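Local coordinates for protein protease (Penicillium cyclopium, PDB 5Z6O) that cleaves peptide bonds as a subtilisin-like serine protease of the proteinase K kind, probably hydrolysing proteins such as casein, gelatin and collagen, at residues A[9-12]-A[13-17]; A[109-112]-A[113-117]. All coordinates share one frame; numbering follows the deposited sequence. Where two conformers were deposited one is given.

Overall arrangement
Both contacts are local, each between residues three or four apart on one helix, and together they illustrate how the same backbone bonding serves different places in a fold. Contact 1, residues 9-17, spans the short helix 11-16 and its N-cap and is mostly buried; contact 2, residues 109-117, belongs to the long helix 108-124 and is buried along one face and exposed along another. They share no secondary-structure element and lie on opposite sides of the chain's centre, their nearest atoms about 24 Å apart. In contact 1 the polar side chains find their main partners in surrounding segments; contact 2 turns apolar groups inward against the parallel sheet and a neighbouring helix.

Contact 1: residues A[9-12]-A[13-17]; sequences PSWG and LSRIS
Trp11 and Arg15, one helical turn apart, are joined first through the backbone: Arg15 N donates to Trp11 O at 2.9 Å. Their side chains then meet obliquely, with Arg15 CB 4.0 Å from Trp11 CE3 and the ring and guanidinium planes turned 49° apart. The aliphatic CB and CG of Arg15 are what touch the ring, at CE3 and CZ3. The polar ends look elsewhere: Trp11 NE1 is satisfied by the carbonyl of Lys210, while Arg15 NE forms a salt bridge with Asp191. A chi1 of -173° carries Arg15 CG to the side away from N, and the bend at chi2 then leads the guanidinium off.

Ser10 holds the N-cap position, and its carbonyl accepts Leu13 N at 3.2 Å, a bent bond whose donor stands above the carbonyl plane. Gly12 O receives Ile16 N at 3.2 Å. The hydroxyl of Ser14 lies 3.2 Å from Trp11 O and is hydrogen-bonded to the carbonyl of Ala23, a tie from the helix to the following loop.

Helix 11-16 lies between strands 26-29 and 205-208: Leu13 and Ile16 pack on Tyr26 of the former, Trp11 and Ile16 on Pro208 of the latter, at the edge of the parallel sheet. Trp11 also touches Ile212 of strand 212-215.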
# COMPACT_ATOMS: atom_id res chain seq x y z
N PRO A 9 14.72 -9.77 0.32
CA PRO A 9 15.46 -8.77 1.10
C PRO A 9 14.62 -8.00 2.11
O PRO A 9 15.16 -7.11 2.79
CB PRO A 9 15.99 -7.82 0.02
CG PRO A 9 15.02 -7.94 -1.08
CD PRO A 9 14.58 -9.40 -1.09
N SER A 10 13.33 -8.29 2.23
CA SER A 10 12.51 -7.72 3.30
C SER A 10 11.65 -8.84 3.85
O SER A 10 11.02 -9.55 3.06
CB SER A 10 11.62 -6.58 2.77
OG SER A 10 10.83 -6.06 3.85
N TRP A 11 11.63 -9.00 5.19
CA TRP A 11 10.84 -10.07 5.81
C TRP A 11 9.36 -9.97 5.47
O TRP A 11 8.67 -10.98 5.46
CB TRP A 11 11.03 -10.09 7.36
CG TRP A 11 10.38 -8.93 8.05
CD1 TRP A 11 10.92 -7.70 8.31
CD2 TRP A 11 9.04 -8.89 8.56
NE1 TRP A 11 9.99 -6.89 8.94
CE2 TRP A 11 8.82 -7.59 9.07
CE3 TRP A 11 7.99 -9.81 8.58
CZ2 TRP A 11 7.61 -7.20 9.64
CZ3 TRP A 11 6.76 -9.40 9.16
CH2 TRP A 11 6.61 -8.13 9.70
N GLY A 12 8.87 -8.77 5.15
CA GLY A 12 7.44 -8.63 4.89
C GLY A 12 6.99 -9.38 3.64
O GLY A 12 5.89 -9.96 3.60
N LEU A 13 7.85 -9.43 2.61
CA LEU A 13 7.51 -10.19 1.41
C LEU A 13 7.36 -11.66 1.73
O LEU A 13 6.36 -12.30 1.36
CB LEU A 13 8.60 -10.01 0.34
CG LEU A 13 8.77 -8.58 -0.18
CD1 LEU A 13 9.88 -8.60 -1.24
CD2 LEU A 13 7.47 -8.04 -0.82
N SER A 14 8.36 -12.26 2.36
CA SER A 14 8.24 -13.69 2.60
C SER A 14 7.14 -13.99 3.60
O SER A 14 6.55 -15.07 3.54
CB SER A 14 9.58 -14.26 3.07
OG SER A 14 10.19 -13.36 3.96
N ARG A 15 6.80 -13.04 4.49
CA ARG A 15 5.72 -13.29 5.44
C ARG A 15 4.39 -13.46 4.72
O ARG A 15 3.57 -14.29 5.14
CB ARG A 15 5.61 -12.15 6.45
CG ARG A 15 4.60 -12.42 7.60
CD ARG A 15 5.06 -13.61 8.41
NE ARG A 15 4.04 -14.11 9.36
CZ ARG A 15 3.11 -15.00 9.04
NH1 ARG A 15 2.28 -15.44 9.99
NH2 ARG A 15 3.03 -15.50 7.80
N ILE A 16 4.13 -12.64 3.69
CA ILE A 16 2.77 -12.65 3.13
C ILE A 16 2.50 -13.85 2.23
O ILE A 16 1.35 -14.04 1.83
CB ILE A 16 2.45 -11.37 2.35
CG1 ILE A 16 3.36 -11.26 1.13
CG2 ILE A 16 2.56 -10.18 3.29
CD1 ILE A 16 2.90 -10.29 0.04
N SER A 17 3.52 -14.66 1.91
CA SER A 17 3.29 -15.88 1.14
C SER A 17 3.44 -17.13 1.99
O SER A 17 3.52 -18.23 1.45
CB SER A 17 4.19 -15.98 -0.10
OG SER A 17 5.58 -15.88 0.21

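Contact 2: residues A[109-112]-A[113-117]; sequences SQVI and AGMDW
Val111 and Met115 carry the apolar part of this contact, crossing at an angle so that Val111 CG1 comes 4.0 Å from Met115 SD. The valine reaches there because CG1 is anti to its backbone N (chi1 174°). Met115 CG lies anti to the carbonyl carbon (chi1 -59°), and the chain runs extended through chi2 before bending at chi3. Met115 CG also lies against the backbone, 3.2 Å from Val111 O. An alanine in place of Met115 would lack the CG-SD-CE arm, which would probably open a gap beside Val111 CG1 and over Val111 O.

Backbone hydrogen bonds form the second group, four successive links of regular alpha-helix. Ala113 N donates to Ser109 O at 2.9 Å, and Gly114 N to Gln110 O at 3.1 Å; the latter carbonyl is also bonded by Thr62 OG1, so two donors share it. Met115 N reaches Val111 O at 3.0 Å, while Asp116 N meets Ile112 O at 2.9 Å.

A third, looser association is doubtful: in one of two conformers the Asp116 carboxylate runs alongside Ile112.

Within the subtilisin-type alpha/beta fold, helix 108-124 leans on the parallel sheet through Val111 and Met115 against Met135 of strand 131-135, and through Trp117 against strand 93-98; Val111, Ile112 and Met115 also pack on helix 143-154.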
# COMPACT_ATOMS: atom_id res chain seq x y z
N SER A 109 -6.12 20.10 0.80
CA SER A 109 -6.59 20.37 -0.54
C SER A 109 -5.60 19.86 -1.60
O SER A 109 -6.04 19.37 -2.65
CB SER A 109 -6.88 21.86 -0.73
OG SER A 109 -5.67 22.57 -0.74
N GLN A 110 -4.28 19.91 -1.33
CA GLN A 110 -3.30 19.37 -2.29
C GLN A 110 -3.44 17.87 -2.44
O GLN A 110 -3.29 17.31 -3.55
CB GLN A 110 -1.85 19.63 -1.84
CG GLN A 110 -1.45 21.03 -1.53
CD GLN A 110 0.01 21.13 -1.08
OE1 GLN A 110 0.65 20.12 -0.67
NE2 GLN A 110 0.56 22.32 -1.18
N VAL A 111 -3.66 17.18 -1.32
CA VAL A 111 -3.86 15.72 -1.37
C VAL A 111 -5.10 15.39 -2.17
O VAL A 111 -5.10 14.48 -3.03
CB VAL A 111 -3.96 15.15 0.06
CG1 VAL A 111 -4.31 13.65 0.01
CG2 VAL A 111 -2.67 15.37 0.80
N ILE A 112 -6.21 16.09 -1.89
CA ILE A 112 -7.45 15.77 -2.58
C ILE A 112 -7.31 16.04 -4.07
O ILE A 112 -7.83 15.28 -4.89
CB ILE A 112 -8.62 16.56 -1.95
CG1 ILE A 112 -8.85 16.05 -0.53
CG2 ILE A 112 -9.90 16.44 -2.82
CD1 ILE A 112 -9.83 16.84 0.25
N ALA A 113 -6.61 17.12 -4.44
CA ALA A 113 -6.35 17.41 -5.86
C ALA A 113 -5.60 16.26 -6.53
O ALA A 113 -5.89 15.90 -7.68
CB ALA A 113 -5.57 18.72 -5.99
N GLY A 114 -4.65 15.64 -5.82
CA GLY A 114 -3.95 14.49 -6.40
C GLY A 114 -4.84 13.28 -6.56
O GLY A 114 -4.78 12.56 -7.57
N MET A 115 -5.71 13.04 -5.56
CA MET A 115 -6.66 11.93 -5.65
C MET A 115 -7.60 12.11 -6.83
O MET A 115 -7.87 11.15 -7.58
CB MET A 115 -7.47 11.83 -4.36
CG MET A 115 -6.60 11.60 -3.14
SD MET A 115 -7.48 11.82 -1.59
CE MET A 115 -8.62 10.47 -1.70
N ASP A 116 -8.11 13.34 -7.00
CA ASP A 116 -8.99 13.65 -8.11
C ASP A 116 -8.29 13.43 -9.45
O ASP A 116 -8.89 12.87 -10.40
CB ASP A 116 -9.48 15.10 -8.00
CG ASP A 116 -10.58 15.29 -6.95
OD1 ASP A 116 -11.07 14.30 -6.34
OD2 ASP A 116 -10.95 16.45 -6.74
N TRP A 117 -7.03 13.88 -9.56
CA TRP A 117 -6.28 13.66 -10.79
C TRP A 117 -6.18 12.17 -11.11
O TRP A 117 -6.37 11.75 -12.27
CB TRP A 117 -4.88 14.26 -10.67
CG TRP A 117 -4.07 14.04 -11.90
CD1 TRP A 117 -3.92 14.90 -12.96
CD2 TRP A 117 -3.32 12.86 -12.24
NE1 TRP A 117 -3.12 14.32 -13.93
CE2 TRP A 117 -2.74 13.07 -13.52
CE3 TRP A 117 -3.08 11.65 -11.59
CZ2 TRP A 117 -1.94 12.11 -14.15
CZ3 TRP A 117 -2.26 10.69 -12.22
CH2 TRP A 117 -1.72 10.93 -13.48